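Local structure of cerato-platanin 1 (Moniliophthora perniciosa, 3SUJ) at residues S57-S69 with V111-C123. The protein is a secreted fungal protein of the cerato-platanin family that binds zinc ions and whose precise function is not established. Residues are numbered along the deposited sequence; the frame is centred on the assembly and turned at random.
Sequences SPNCGSCYQLTYS and VNVDVRKVDFSRC. With ZN (zinc ion), chain D.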
loop_
_atom_site.group_PDB
_atom_site.type_symbol
_atom_site.label_atom_id
_atom_site.label_comp_id
_atom_site.label_asym_id
_atom_site.label_seq_id
_atom_site.Cartn_x
_atom_site.Cartn_y
_atom_site.Cartn_z
ATOM N N SER A 57 2.845 -9.308 11.798
ATOM C CA SER A 57 1.422 -9.387 11.553
ATOM C C SER A 57 1.109 -10.403 10.442
ATOM O O SER A 57 1.722 -10.363 9.342
ATOM C CB SER A 57 0.961 -8.044 11.007
ATOM O OG SER A 57 -0.371 -8.096 10.508
ATOM N N PRO A 58 0.038 -11.188 10.592
ATOM C CA PRO A 58 -0.389 -12.074 9.502
ATOM C C PRO A 58 -0.924 -11.317 8.326
ATOM O O PRO A 58 -1.091 -11.935 7.271
ATOM C CB PRO A 58 -1.478 -12.978 10.157
ATOM C CG PRO A 58 -1.224 -12.797 11.610
ATOM C CD PRO A 58 -0.695 -11.429 11.866
ATOM N N ASN A 59 -1.229 -10.036 8.464
ATOM C CA ASN A 59 -1.627 -9.231 7.304
ATOM C C ASN A 59 -0.442 -8.766 6.474
ATOM O O ASN A 59 -0.640 -8.157 5.392
ATOM C CB ASN A 59 -2.464 -8.039 7.752
ATOM C CG ASN A 59 -3.823 -8.496 8.236
ATOM O OD1 ASN A 59 -4.426 -9.380 7.570
ATOM N ND2 ASN A 59 -4.311 -7.945 9.298
ATOM N N CYS A 60 0.796 -8.957 6.924
ATOM C CA CYS A 60 1.944 -8.542 6.085
ATOM C C CYS A 60 1.870 -9.243 4.755
ATOM O O CYS A 60 1.659 -10.465 4.666
ATOM C CB CYS A 60 3.206 -8.972 6.796
ATOM S SG CYS A 60 3.682 -7.914 8.184
ATOM N N GLY A 61 2.128 -8.523 3.675
ATOM C CA GLY A 61 2.068 -9.087 2.342
ATOM C C GLY A 61 0.665 -9.274 1.800
ATOM O O GLY A 61 0.581 -9.818 0.689
ATOM N N SER A 62 -0.368 -8.871 2.481
ATOM C CA SER A 62 -1.721 -8.996 1.920
ATOM C C SER A 62 -1.951 -7.932 0.861
ATOM O O SER A 62 -1.292 -6.874 0.835
ATOM C CB SER A 62 -2.776 -8.759 3.035
ATOM O OG SER A 62 -2.979 -9.824 3.891
ATOM N N CYS A 63 -2.888 -8.216 -0.013
ATOM C CA CYS A 63 -3.250 -7.371 -1.129
ATOM C C CYS A 63 -4.575 -6.726 -0.882
ATOM O O CYS A 63 -5.615 -7.423 -0.650
ATOM C CB CYS A 63 -3.318 -8.252 -2.367
ATOM S SG CYS A 63 -3.670 -7.321 -3.914
ATOM N N TYR A 64 -4.646 -5.406 -0.947
ATOM C CA TYR A 64 -5.875 -4.653 -0.689
ATOM C C TYR A 64 -6.305 -3.949 -1.936
ATOM O O TYR A 64 -5.496 -3.160 -2.530
ATOM C CB TYR A 64 -5.657 -3.632 0.459
ATOM C CG TYR A 64 -5.434 -4.296 1.761
ATOM C CD1 TYR A 64 -6.522 -4.555 2.603
ATOM C CD2 TYR A 64 -4.183 -4.637 2.223
ATOM C CE1 TYR A 64 -6.377 -5.158 3.847
ATOM C CE2 TYR A 64 -4.035 -5.247 3.492
ATOM C CZ TYR A 64 -5.112 -5.439 4.289
ATOM O OH TYR A 64 -4.900 -6.043 5.531
ATOM N N GLN A 65 -7.549 -4.116 -2.327
ATOM C CA GLN A 65 -8.148 -3.319 -3.362
ATOM C C GLN A 65 -8.730 -2.072 -2.770
ATOM O O GLN A 65 -9.568 -2.116 -1.848
ATOM C CB GLN A 65 -9.255 -4.124 -3.982
ATOM C CG GLN A 65 -9.982 -3.358 -5.138
ATOM C CD GLN A 65 -11.199 -4.133 -5.613
ATOM O OE1 GLN A 65 -11.992 -4.591 -4.748
ATOM N NE2 GLN A 65 -11.361 -4.368 -6.885
ATOM N N LEU A 66 -8.240 -0.933 -3.245
ATOM C CA LEU A 66 -8.678 0.372 -2.767
ATOM C C LEU A 66 -9.356 1.088 -3.904
ATOM O O LEU A 66 -8.769 1.261 -4.939
ATOM C CB LEU A 66 -7.493 1.199 -2.271
ATOM C CG LEU A 66 -6.595 0.519 -1.244
ATOM C CD1 LEU A 66 -5.376 1.421 -0.861
ATOM C CD2 LEU A 66 -7.321 0.197 0.017
ATOM N N THR A 67 -10.604 1.475 -3.670
ATOM C CA THR A 67 -11.423 2.070 -4.724
ATOM C C THR A 67 -11.818 3.459 -4.343
ATOM O O THR A 67 -12.331 3.736 -3.268
ATOM C CB THR A 67 -12.714 1.214 -5.000
ATOM O OG1 THR A 67 -12.253 -0.125 -5.380
ATOM C CG2 THR A 67 -13.488 1.827 -6.168
ATOM N N TYR A 68 -11.493 4.329 -5.304
ATOM C CA TYR A 68 -11.781 5.805 -5.141
ATOM C C TYR A 68 -12.837 6.178 -6.111
ATOM O O TYR A 68 -12.730 5.902 -7.299
ATOM C CB TYR A 68 -10.517 6.637 -5.383
ATOM C CG TYR A 68 -10.723 8.124 -5.253
ATOM C CD1 TYR A 68 -11.101 8.692 -4.061
ATOM C CD2 TYR A 68 -10.560 8.928 -6.358
ATOM C CE1 TYR A 68 -11.279 10.111 -3.950
ATOM C CE2 TYR A 68 -10.732 10.356 -6.257
ATOM C CZ TYR A 68 -11.103 10.824 -5.064
ATOM O OH TYR A 68 -11.253 12.214 -4.915
ATOM N N SER A 69 -13.873 6.811 -5.539
ATOM C CA SER A 69 -14.950 7.327 -6.391
ATOM C C SER A 69 -14.854 8.842 -6.376
ATOM O O SER A 69 -15.264 9.482 -5.396
ATOM C CB SER A 69 -16.246 6.937 -5.744
ATOM O OG SER A 69 -16.381 5.544 -5.877
ATOM N N VAL A 111 -7.643 10.844 0.970
ATOM C CA VAL A 111 -8.985 10.642 0.356
ATOM C C VAL A 111 -9.627 9.497 1.073
ATOM O O VAL A 111 -8.975 8.695 1.717
ATOM C CB VAL A 111 -8.925 10.338 -1.091
ATOM C CG1 VAL A 111 -8.395 11.513 -1.911
ATOM C CG2 VAL A 111 -8.181 9.097 -1.411
ATOM N N ASN A 112 -10.914 9.415 0.984
ATOM C CA ASN A 112 -11.654 8.197 1.439
ATOM C C ASN A 112 -11.790 7.215 0.324
ATOM O O ASN A 112 -12.033 7.618 -0.805
ATOM C CB ASN A 112 -13.040 8.611 1.975
ATOM C CG ASN A 112 -12.924 9.488 3.208
ATOM O OD1 ASN A 112 -12.023 9.345 4.045
ATOM N ND2 ASN A 112 -13.838 10.417 3.322
ATOM N N VAL A 113 -11.529 5.968 0.644
ATOM C CA VAL A 113 -11.649 4.852 -0.313
ATOM C C VAL A 113 -12.469 3.725 0.275
ATOM O O VAL A 113 -12.545 3.558 1.484
ATOM C CB VAL A 113 -10.247 4.313 -0.710
ATOM C CG1 VAL A 113 -9.432 5.362 -1.480
ATOM C CG2 VAL A 113 -9.497 3.814 0.491
ATOM N N ASP A 114 -13.015 2.918 -0.626
ATOM C CA ASP A 114 -13.518 1.574 -0.156
ATOM C C ASP A 114 -12.412 0.580 -0.201
ATOM O O ASP A 114 -11.609 0.620 -1.105
ATOM C CB ASP A 114 -14.664 1.117 -1.109
ATOM C CG ASP A 114 -15.920 1.717 -0.705
ATOM O OD1 ASP A 114 -16.477 1.229 0.301
ATOM O OD2 ASP A 114 -16.315 2.704 -1.315
ATOM N N VAL A 115 -12.315 -0.337 0.736
ATOM C CA VAL A 115 -11.248 -1.307 0.829
ATOM C C VAL A 115 -11.833 -2.704 0.887
ATOM O O VAL A 115 -12.794 -2.933 1.703
ATOM C CB VAL A 115 -10.376 -1.012 2.039
ATOM C CG1 VAL A 115 -11.144 -0.893 3.321
ATOM C CG2 VAL A 115 -9.268 -2.072 2.191
ATOM N N ARG A 116 -11.204 -3.633 0.187
ATOM C CA ARG A 116 -11.499 -5.034 0.354
ATOM C C ARG A 116 -10.178 -5.749 0.300
ATOM O O ARG A 116 -9.368 -5.450 -0.614
ATOM C CB ARG A 116 -12.326 -5.392 -0.881
ATOM C CG ARG A 116 -13.117 -6.628 -1.016
ATOM C CD ARG A 116 -14.254 -5.918 -1.786
ATOM N NE ARG A 116 -15.545 -6.125 -1.232
ATOM C CZ ARG A 116 -16.430 -6.837 -1.890
ATOM N NH1 ARG A 116 -16.103 -7.349 -3.078
ATOM N NH2 ARG A 116 -17.524 -7.110 -1.302
ATOM N N LYS A 117 -9.907 -6.700 1.155
ATOM C CA LYS A 117 -8.768 -7.613 0.950
ATOM C C LYS A 117 -9.097 -8.574 -0.168
ATOM O O LYS A 117 -10.242 -9.087 -0.202
ATOM C CB LYS A 117 -8.470 -8.381 2.207
ATOM C CG LYS A 117 -7.080 -9.108 1.939
ATOM C CD LYS A 117 -6.550 -9.913 3.063
ATOM C CE LYS A 117 -6.109 -9.047 4.343
ATOM N NZ LYS A 117 -5.585 -9.956 5.277
ATOM N N VAL A 118 -8.228 -8.719 -1.159
ATOM C CA VAL A 118 -8.455 -9.570 -2.336
ATOM C C VAL A 118 -7.282 -10.537 -2.483
ATOM O O VAL A 118 -6.279 -10.476 -1.800
ATOM C CB VAL A 118 -8.636 -8.712 -3.622
ATOM C CG1 VAL A 118 -9.848 -7.797 -3.514
ATOM C CG2 VAL A 118 -7.358 -7.837 -3.920
ATOM N N ASP A 119 -7.444 -11.503 -3.371
ATOM C CA ASP A 119 -6.384 -12.466 -3.617
ATOM C C ASP A 119 -5.136 -11.759 -4.019
ATOM O O ASP A 119 -5.162 -10.838 -4.803
ATOM C CB ASP A 119 -6.828 -13.324 -4.798
ATOM C CG ASP A 119 -5.952 -14.547 -5.000
ATOM O OD1 ASP A 119 -6.248 -15.519 -4.327
ATOM O OD2 ASP A 119 -4.949 -14.474 -5.726
ATOM N N PHE A 120 -3.987 -12.303 -3.612
ATOM C CA PHE A 120 -2.715 -11.694 -3.864
ATOM C C PHE A 120 -2.434 -11.605 -5.353
ATOM O O PHE A 120 -1.698 -10.718 -5.807
ATOM C CB PHE A 120 -1.629 -12.451 -3.151
ATOM C CG PHE A 120 -0.317 -11.712 -3.207
ATOM C CD1 PHE A 120 -0.073 -10.638 -2.314
ATOM C CD2 PHE A 120 0.583 -11.924 -4.249
ATOM C CE1 PHE A 120 1.063 -9.893 -2.407
ATOM C CE2 PHE A 120 1.762 -11.117 -4.351
ATOM C CZ PHE A 120 1.993 -10.101 -3.389
ATOM N N SER A 121 -3.001 -12.553 -6.146
ATOM C CA SER A 121 -2.843 -12.478 -7.554
ATOM C C SER A 121 -3.256 -11.096 -8.159
ATOM O O SER A 121 -2.729 -10.701 -9.219
ATOM C CB SER A 121 -3.676 -13.530 -8.320
ATOM O OG SER A 121 -5.040 -13.401 -8.000
ATOM N N ARG A 122 -4.195 -10.397 -7.486
ATOM C CA ARG A 122 -4.695 -9.121 -8.019
ATOM C C ARG A 122 -3.603 -8.036 -7.922
ATOM O O ARG A 122 -3.571 -7.063 -8.692
ATOM C CB ARG A 122 -5.952 -8.690 -7.234
ATOM C CG ARG A 122 -7.211 -9.640 -7.196
ATOM C CD ARG A 122 -7.884 -9.717 -8.519
ATOM N NE ARG A 122 -8.552 -8.462 -8.862
ATOM C CZ ARG A 122 -9.796 -8.210 -8.443
ATOM N NH1 ARG A 122 -10.427 -8.973 -7.590
ATOM N NH2 ARG A 122 -10.354 -7.095 -8.820
ATOM N N CYS A 123 -2.627 -8.226 -7.033
ATOM C CA CYS A 123 -1.528 -7.260 -6.881
ATOM C C CYS A 123 -0.382 -7.623 -7.851
ATOM O O CYS A 123 0.534 -6.877 -8.030
ATOM C CB CYS A 123 -1.009 -7.280 -5.409
ATOM S SG CYS A 123 -1.941 -6.278 -4.258
HETATM ZN ZN ZN D . -5.351 -17.174 -4.922
HETATM O O HOH W 1 -4.208 -10.712 0.101
HETATM O O HOH W 2 -15.175 4.223 -3.596
HETATM O O HOH W 3 -14.061 7.145 -2.676
#
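Residues 63-68 and 111-118 pair as neighbouring antiparallel strands in the double-psi beta-barrel of this cerato-platanin, and a disulfide ties one end of the pair. Gln65 and Arg116 exchange two backbone hydrogen bonds, as do Thr67 and Asp114, whereas Tyr64-Lys117 and Leu66-Val115 are non-hydrogen-bonded pairs. On the face of Tyr64 and Leu66, Val115 lies alongside both and touches each with its CG2 methyl; that branch lies anti to the backbone N and sits 3.7 Å from both Tyr64 CD1 and Leu66 CD2. The Lys117 chain bends at its third torsion (chi3 -67°), bringing CE within 3.4 Å of Tyr64 OH. Its ammonium then reaches back to residues 59-62, giving one bond to Asn59 OD1 (NZ to OD1 2.6 Å) and a second to Ser62 OG. A glycine in place of Tyr64 would probably leave the Val115 methyl and the Lys117 chain without their aromatic neighbour, and Phe90 without its edge-to-face partner. Beyond the strand, Asp119 OD1 binds zinc at 2.0 Å, while OD2 takes the N and OG of Ser121 from opposite faces of the carboxylate. The following turn brings Cys123 back to Cys63, where SG bonds to SG at 2.0 Å and Val118 CG2 rests against the Cys63 sulfur.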